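Local coordinates for Alpha/beta hydrolase fold protein (Ochrobactrum, PDB 4G9E) that hydrolyses N-acyl homoserine lactones, opening the lactone ring to give N-acyl homoserines, on an alpha/beta-hydrolase scaffold, at residues H106-I112 with G198-V204; V157-A161 with L173-A178; T240-D244 with E257-Y261. The contacts are given in a common frame with arbitrary orientation. Numbering follows the deposited sequence.

Contact 1. Residues H106-I112 with G198-V204; sequences HIGIEMI and GNQRDIV
Helices 106-111 and 200-204 cross at 59°, their axes 10.0 Å apart at closest approach, with CA atoms nearest at Ile109–Gln200 and Glu110–Gly198, both 6.7 Å. Gly198 comes first, extended (phi/psi -65/141); its N donates to Glu110 OE1 at 3.3 Å. Asn199 is the N-cap, its OD1 accepting from Asp202 N at 3.1 Å. Gln200 (m,t) spans one turn of helix 103-111: OE1 accepts from His106 ND1 at 2.8 Å, nearly linear, and NE2 donates to Glu110 OE2 at 3.3 Å. One turn on, Ile203 CG2 packs against Ile109 CG2 (3.7 Å) and Ile112 CD1 (4.0 Å), and Val204 CG1 meets Ile109 CD1 at 3.8 Å. His106 also touches the bound N-butanoyl-L-homoserine, so its bond to Gln200 sits on a residue of the ligand pocket. Helix 103-111, which follows the probable nucleophile elbow, lies here between helix 200-206 and the central sheet, with Met111 on strand 24-30, Ile109 on strand 120-124 and Glu110 against helix 77-91.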
# COMPACT_ATOMS: atom_id res chain seq x y z
N HIS A 106 -2.15 4.92 1.64
CA HIS A 106 -3.32 5.79 1.79
C HIS A 106 -4.58 4.95 2.09
O HIS A 106 -5.42 5.33 2.90
CB HIS A 106 -3.53 6.63 0.53
CG HIS A 106 -2.40 7.57 0.24
ND1 HIS A 106 -2.21 8.75 0.92
CD2 HIS A 106 -1.38 7.48 -0.65
CE1 HIS A 106 -1.13 9.36 0.45
NE2 HIS A 106 -0.61 8.61 -0.50
N ILE A 107 -4.70 3.82 1.40
CA ILE A 107 -5.78 2.88 1.65
C ILE A 107 -5.73 2.36 3.09
O ILE A 107 -6.74 2.32 3.79
CB ILE A 107 -5.74 1.71 0.63
CG1 ILE A 107 -5.98 2.24 -0.79
CG2 ILE A 107 -6.74 0.61 1.02
CD1 ILE A 107 -5.67 1.25 -1.87
N GLY A 108 -4.53 1.99 3.54
CA GLY A 108 -4.36 1.55 4.91
C GLY A 108 -4.80 2.58 5.94
O GLY A 108 -5.41 2.24 6.95
N ILE A 109 -4.49 3.84 5.67
CA ILE A 109 -4.94 4.92 6.55
C ILE A 109 -6.48 4.98 6.60
O ILE A 109 -7.07 5.11 7.68
CB ILE A 109 -4.33 6.28 6.13
CG1 ILE A 109 -2.81 6.27 6.30
CG2 ILE A 109 -4.97 7.43 6.92
CD1 ILE A 109 -2.12 7.46 5.66
N GLU A 110 -7.12 4.86 5.45
CA GLU A 110 -8.58 4.83 5.42
C GLU A 110 -9.14 3.54 6.05
O GLU A 110 -10.30 3.52 6.48
CB GLU A 110 -9.11 5.05 4.00
CG GLU A 110 -8.68 6.37 3.35
CD GLU A 110 -9.23 7.61 4.05
OE1 GLU A 110 -10.26 7.50 4.75
OE2 GLU A 110 -8.62 8.69 3.90
N MET A 111 -8.34 2.49 6.15
CA MET A 111 -8.79 1.27 6.82
C MET A 111 -8.80 1.38 8.33
O MET A 111 -9.45 0.58 8.99
CB MET A 111 -7.95 0.06 6.42
CG MET A 111 -8.22 -0.46 5.03
SD MET A 111 -7.26 -1.92 4.63
CE MET A 111 -8.04 -3.17 5.64
N ILE A 112 -8.10 2.36 8.90
CA ILE A 112 -8.03 2.45 10.35
C ILE A 112 -9.43 2.51 10.95
O ILE A 112 -9.72 1.82 11.93
CB ILE A 112 -7.14 3.63 10.81
CG1 ILE A 112 -5.68 3.38 10.41
CG2 ILE A 112 -7.27 3.86 12.31
CD1 ILE A 112 -4.78 4.56 10.63
N GLY A 198 -11.75 10.38 4.48
CA GLY A 198 -11.31 10.99 5.73
C GLY A 198 -9.99 11.71 5.57
O GLY A 198 -9.09 11.23 4.88
N ASN A 199 -9.87 12.86 6.23
CA ASN A 199 -8.65 13.67 6.21
C ASN A 199 -7.51 12.87 6.81
O ASN A 199 -7.52 12.54 8.01
CB ASN A 199 -8.91 14.96 7.00
CG ASN A 199 -7.72 15.88 7.05
OD1 ASN A 199 -6.58 15.44 7.23
ND2 ASN A 199 -7.97 17.18 6.92
N GLN A 200 -6.52 12.52 5.99
CA GLN A 200 -5.49 11.58 6.40
C GLN A 200 -4.50 12.16 7.40
O GLN A 200 -3.93 11.44 8.22
CB GLN A 200 -4.76 11.03 5.18
CG GLN A 200 -5.68 10.14 4.35
CD GLN A 200 -5.09 9.75 3.03
OE1 GLN A 200 -3.88 9.81 2.84
NE2 GLN A 200 -5.95 9.35 2.09
N ARG A 201 -4.29 13.47 7.32
CA ARG A 201 -3.45 14.14 8.30
C ARG A 201 -4.05 13.97 9.69
O ARG A 201 -3.35 13.58 10.64
CB ARG A 201 -3.30 15.61 7.96
CG ARG A 201 -2.52 16.40 8.98
CD ARG A 201 -2.67 17.88 8.73
NE ARG A 201 -4.08 18.26 8.86
CZ ARG A 201 -4.66 19.21 8.14
NH1 ARG A 201 -3.96 19.89 7.24
NH2 ARG A 201 -5.95 19.49 8.33
N ASP A 202 -5.34 14.25 9.81
CA ASP A 202 -5.99 14.14 11.10
C ASP A 202 -6.09 12.68 11.56
O ASP A 202 -5.90 12.39 12.74
CB ASP A 202 -7.38 14.77 11.07
CG ASP A 202 -7.34 16.27 10.81
OD1 ASP A 202 -6.25 16.87 10.90
OD2 ASP A 202 -8.40 16.85 10.50
N ILE A 203 -6.37 11.77 10.63
CA ILE A 203 -6.48 10.37 11.00
C ILE A 203 -5.19 9.85 11.63
O ILE A 203 -5.23 9.22 12.68
CB ILE A 203 -6.87 9.48 9.81
CG1 ILE A 203 -8.32 9.73 9.43
CG2 ILE A 203 -6.67 8.02 10.14
CD1 ILE A 203 -8.69 9.21 8.06
N VAL A 204 -4.04 10.12 11.00
CA VAL A 204 -2.81 9.56 11.55
C VAL A 204 -2.39 10.26 12.84
O VAL A 204 -1.78 9.63 13.70
CB VAL A 204 -1.64 9.48 10.53
CG1 VAL A 204 -2.03 8.66 9.31
CG2 VAL A 204 -1.11 10.87 10.15

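Contact 2. Residues V157-A161 with L173-A178; sequences VESYA and LLDIVA. With C4L (N-butanoyl-L-homoserine), chain C.
Val177, Val157 and Leu174 contribute most to this crossing, with 69, 68 and 60 Å² of surface buried by the contact. Both segments are regular helix, their axes 9.2 Å apart and inclined at 107°, so they meet steeply over a short patch; the nearest CA pairs are Val157–Ala178 at 6.1 Å and Glu158–Leu174 at 6.2 Å. Val157, chi1 t, directs its CB toward the other helix and sets CG1 4.0 Å from Val177 CG1, 4.1 Å from Leu174 CD2 and 4.3 Å from Ala178 CB, while the same CG1 lies 3.7 Å from the backbone Leu174 O. Val177, also t, brings CG2 to 3.9 Å from Ala161 CB. Leu174 is m,t: its CB points sideways, but CD2 reaches over to lie 3.6 Å from Glu158 CA and 4.2 Å from Ala161 CB. Ala161 thus adds its CB to the patch, and the interface is held by apolar packing. Tyr160 (chi1 t, chi2 65°) puts its ring edge against this patch, CD2 4.5 Å from Val177 CG1, and carries OH on to a 2.8 Å hydrogen bond with O3 of N-butanoyl-L-homoserine, which Asn33, Leu103 and His248 also bind. Helices 154-165 and 171-179 belong to the helical insertion after strand 120-124, the cap of an alpha/beta hydrolase, here supplying a tyrosine to the pocket, near the probable catalytic residues.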
# COMPACT_ATOMS: atom_id res chain seq x y z
N VAL A 157 3.52 3.85 -19.73
CA VAL A 157 3.57 2.58 -19.01
C VAL A 157 4.98 2.30 -18.52
O VAL A 157 5.19 1.95 -17.35
CB VAL A 157 3.10 1.40 -19.87
CG1 VAL A 157 3.37 0.08 -19.16
CG2 VAL A 157 1.62 1.54 -20.20
N GLU A 158 5.95 2.44 -19.41
CA GLU A 158 7.33 2.17 -19.04
C GLU A 158 7.86 3.17 -18.01
O GLU A 158 8.48 2.78 -17.02
CB GLU A 158 8.24 2.15 -20.27
CG GLU A 158 9.68 1.94 -19.87
CD GLU A 158 10.59 1.67 -21.04
OE1 GLU A 158 10.12 1.65 -22.20
OE2 GLU A 158 11.79 1.48 -20.79
N SER A 159 7.60 4.46 -18.24
CA SER A 159 8.09 5.47 -17.32
C SER A 159 7.50 5.29 -15.93
O SER A 159 8.21 5.37 -14.93
CB SER A 159 7.81 6.88 -17.83
OG SER A 159 8.63 7.83 -17.16
N TYR A 160 6.19 5.06 -15.87
CA TYR A 160 5.53 4.88 -14.58
C TYR A 160 6.01 3.62 -13.88
O TYR A 160 6.28 3.63 -12.69
CB TYR A 160 4.00 4.88 -14.73
CG TYR A 160 3.28 5.18 -13.43
CD1 TYR A 160 3.41 6.42 -12.83
CD2 TYR A 160 2.50 4.22 -12.79
CE1 TYR A 160 2.78 6.71 -11.64
CE2 TYR A 160 1.85 4.51 -11.59
CZ TYR A 160 2.01 5.75 -11.02
OH TYR A 160 1.39 6.05 -9.84
N ALA A 161 6.10 2.52 -14.63
CA ALA A 161 6.56 1.26 -14.06
C ALA A 161 7.98 1.38 -13.51
O ALA A 161 8.28 0.90 -12.41
CB ALA A 161 6.49 0.15 -15.09
N LEU A 173 6.64 -6.21 -15.14
CA LEU A 173 6.12 -4.99 -14.53
C LEU A 173 5.33 -4.14 -15.52
O LEU A 173 4.35 -3.50 -15.15
CB LEU A 173 7.26 -4.17 -13.92
CG LEU A 173 8.10 -4.88 -12.86
CD1 LEU A 173 9.19 -3.95 -12.39
CD2 LEU A 173 7.24 -5.34 -11.70
N LEU A 174 5.76 -4.14 -16.78
CA LEU A 174 5.01 -3.46 -17.83
C LEU A 174 3.63 -4.08 -17.97
O LEU A 174 2.65 -3.37 -18.17
CB LEU A 174 5.74 -3.53 -19.16
CG LEU A 174 7.15 -2.95 -19.22
CD1 LEU A 174 7.79 -3.27 -20.56
CD2 LEU A 174 7.13 -1.44 -18.97
N ASP A 175 3.56 -5.40 -17.88
CA ASP A 175 2.29 -6.11 -18.01
C ASP A 175 1.33 -5.71 -16.90
O ASP A 175 0.14 -5.50 -17.14
CB ASP A 175 2.50 -7.62 -17.99
CG ASP A 175 3.39 -8.11 -19.11
OD1 ASP A 175 3.43 -7.46 -20.18
OD2 ASP A 175 4.04 -9.16 -18.93
N ILE A 176 1.85 -5.63 -15.68
CA ILE A 176 1.03 -5.24 -14.54
C ILE A 176 0.45 -3.84 -14.74
O ILE A 176 -0.76 -3.63 -14.62
CB ILE A 176 1.83 -5.32 -13.23
CG1 ILE A 176 2.22 -6.77 -12.93
CG2 ILE A 176 1.02 -4.75 -12.08
CD1 ILE A 176 3.23 -6.93 -11.80
N VAL A 177 1.31 -2.88 -15.07
CA VAL A 177 0.88 -1.49 -15.21
C VAL A 177 -0.05 -1.29 -16.41
O VAL A 177 -1.02 -0.53 -16.34
CB VAL A 177 2.09 -0.53 -15.29
CG1 VAL A 177 1.66 0.89 -15.65
CG2 VAL A 177 2.86 -0.56 -13.98
N ALA A 178 0.25 -1.98 -17.51
CA ALA A 178 -0.56 -1.87 -18.71
C ALA A 178 -1.98 -2.39 -18.49
O ALA A 178 -2.92 -1.89 -19.10
CB ALA A 178 0.11 -2.61 -19.86
O1 C4L C . 2.88 4.36 -6.30
C4 C4L C . 1.77 4.86 -6.02
O2 C4L C . 0.82 4.20 -5.52
C3 C4L C . 1.52 6.32 -6.30
C2 C4L C . 2.83 7.12 -6.31
C1 C4L C . 2.70 8.44 -7.05
O3 C4L C . 2.59 8.21 -8.46
N1 C4L C . 0.63 6.94 -5.32
C5 C4L C . -0.65 7.24 -5.60
O4 C4L C . -1.16 7.04 -6.69
C6 C4L C . -1.45 7.88 -4.49
C7 C4L C . -2.19 9.10 -5.04
C8 C4L C . -1.24 10.20 -5.49

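Contact 3. Residues T240-D244 with E257-Y261; sequences THVID and EFDAY
The edge strand 241-243 runs at 160° to helix 257-261, close to antiparallel, with axes 9.9 Å apart; the CA atoms come nearest at Ile243–Glu257, 7.3 Å, and at His241–Tyr261, 8.7 Å. Strand alternation settles which side chains point at the helix. His241 (chi1 m, chi2 -64°) points at it, and Tyr261 CE1 lies over one face of its imidazole, 3.3 Å from His241 ND1. The two ring centroids are 4.5 Å apart with planes at 41°, an oblique pairing, and His241 CB makes an off-centre CH-pi contact 4.2 Å from the Tyr261 ring centroid. Val242 turns its side chain away, but its O accepts from water 1 at 2.9 Å; that water also donates to Glu257 OE1 (2.8 Å) and accepts from Tyr261 OH (2.5 Å). Ile243, m,t and the most deeply covered residue, wedges between helix side chains: CG2 is 3.6 Å from Glu257 CD, CD1 4.2 Å from Phe258 CB, and CG1 3.8 Å from Tyr261 CE2. At Asp244, whose carboxylate pairs with Arg217, the backbone N donates to water 2 (2.8 Å) and O accepts from water 3 (2.7 Å); these waters donate to Glu257 OE1 (2.4 Å) and OE2 (2.6 Å) respectively. Helix 255-270 thus closes on the last strand of the alpha/beta-hydrolase sheet by apolar and aromatic packing, whereas the polar side of the contact depends on water: solvent carries every link from the Glu257 carboxylate and the Tyr261 hydroxyl to the backbone of Val242 and Asp244.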
# COMPACT_ATOMS: atom_id res chain seq x y z
N THR A 240 10.52 8.50 11.65
CA THR A 240 10.36 7.94 10.33
C THR A 240 11.70 7.34 9.91
O THR A 240 12.76 7.87 10.26
CB THR A 240 9.81 8.98 9.32
OG1 THR A 240 10.75 10.05 9.16
CG2 THR A 240 8.49 9.55 9.82
N HIS A 241 11.65 6.22 9.19
CA HIS A 241 12.84 5.45 8.83
C HIS A 241 13.17 5.64 7.36
O HIS A 241 12.27 5.71 6.52
CB HIS A 241 12.61 3.97 9.09
CG HIS A 241 12.54 3.60 10.55
ND1 HIS A 241 13.61 3.76 11.40
CD2 HIS A 241 11.55 3.07 11.29
CE1 HIS A 241 13.27 3.34 12.61
NE2 HIS A 241 12.03 2.92 12.57
N VAL A 242 14.47 5.69 7.05
CA VAL A 242 14.93 5.92 5.69
C VAL A 242 16.00 4.89 5.34
O VAL A 242 16.95 4.69 6.09
CB VAL A 242 15.47 7.36 5.53
CG1 VAL A 242 16.05 7.57 4.15
CG2 VAL A 242 14.37 8.37 5.83
N ILE A 243 15.81 4.24 4.19
CA ILE A 243 16.73 3.22 3.70
C ILE A 243 17.57 3.77 2.55
O ILE A 243 17.03 4.23 1.54
CB ILE A 243 15.95 1.99 3.23
CG1 ILE A 243 15.21 1.34 4.41
CG2 ILE A 243 16.88 1.00 2.53
CD1 ILE A 243 14.22 0.27 4.01
N ASP A 244 18.89 3.74 2.69
CA ASP A 244 19.77 4.21 1.63
C ASP A 244 19.67 3.30 0.41
O ASP A 244 19.35 2.12 0.53
CB ASP A 244 21.23 4.21 2.10
CG ASP A 244 21.49 5.21 3.21
OD1 ASP A 244 20.60 6.04 3.51
OD2 ASP A 244 22.61 5.17 3.78
N GLU A 257 17.10 -5.13 3.99
CA GLU A 257 16.98 -3.99 4.90
C GLU A 257 15.52 -3.66 5.20
O GLU A 257 15.15 -3.39 6.34
CB GLU A 257 17.71 -2.77 4.35
CG GLU A 257 17.78 -1.63 5.34
CD GLU A 257 18.84 -0.62 5.01
OE1 GLU A 257 18.81 0.48 5.59
OE2 GLU A 257 19.71 -0.91 4.17
N PHE A 258 14.69 -3.67 4.17
CA PHE A 258 13.27 -3.43 4.37
C PHE A 258 12.66 -4.50 5.29
O PHE A 258 11.90 -4.19 6.21
CB PHE A 258 12.53 -3.41 3.03
CG PHE A 258 11.03 -3.35 3.19
CD1 PHE A 258 10.38 -2.14 3.37
CD2 PHE A 258 10.29 -4.52 3.21
CE1 PHE A 258 9.00 -2.11 3.56
CE2 PHE A 258 8.93 -4.50 3.40
CZ PHE A 258 8.28 -3.29 3.56
N ASP A 259 13.00 -5.76 5.03
CA ASP A 259 12.44 -6.86 5.80
C ASP A 259 12.84 -6.78 7.27
O ASP A 259 12.10 -7.24 8.13
CB ASP A 259 12.88 -8.22 5.24
CG ASP A 259 12.17 -8.59 3.95
OD1 ASP A 259 11.18 -7.92 3.57
OD2 ASP A 259 12.59 -9.59 3.32
N ALA A 260 14.01 -6.23 7.57
CA ALA A 260 14.39 -6.02 8.97
C ALA A 260 13.36 -5.14 9.67
O ALA A 260 12.92 -5.45 10.78
CB ALA A 260 15.79 -5.41 9.06
N TYR A 261 12.98 -4.04 9.03
CA TYR A 261 11.96 -3.18 9.61
C TYR A 261 10.60 -3.88 9.69
O TYR A 261 9.93 -3.81 10.72
CB TYR A 261 11.80 -1.89 8.79
CG TYR A 261 12.94 -0.93 8.93
CD1 TYR A 261 13.11 -0.17 10.09
CD2 TYR A 261 13.85 -0.75 7.90
CE1 TYR A 261 14.16 0.72 10.21
CE2 TYR A 261 14.90 0.14 8.02
CZ TYR A 261 15.04 0.88 9.18
OH TYR A 261 16.08 1.77 9.30
O HOH W 1 17.72 2.22 7.42
O HOH W 2 20.07 2.43 4.91
O HOH W 3 20.24 -0.16 1.75

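How the contacts relate
From the N terminus, the chain lays down the first strands of the sheet before helix 103-111 opens contact 1. It then passes through strand 120-124 and into the helical cap, where contact 2 closes a short loop nested inside the long one that contact 1 closes at helix 200-206. Their centres lie 27 Å apart, on opposite sides of the chain's centre, though His106 and Tyr160 both reach the ligand. Strand 211-216 follows, and contact 3 opens and closes later still, in series with both, joining the last strand to helix 255-270. Contact 1 thus ties the core to the end of the insertion, contact 2 the cap to itself, contact 3 the sheet edge to the C-terminal helix.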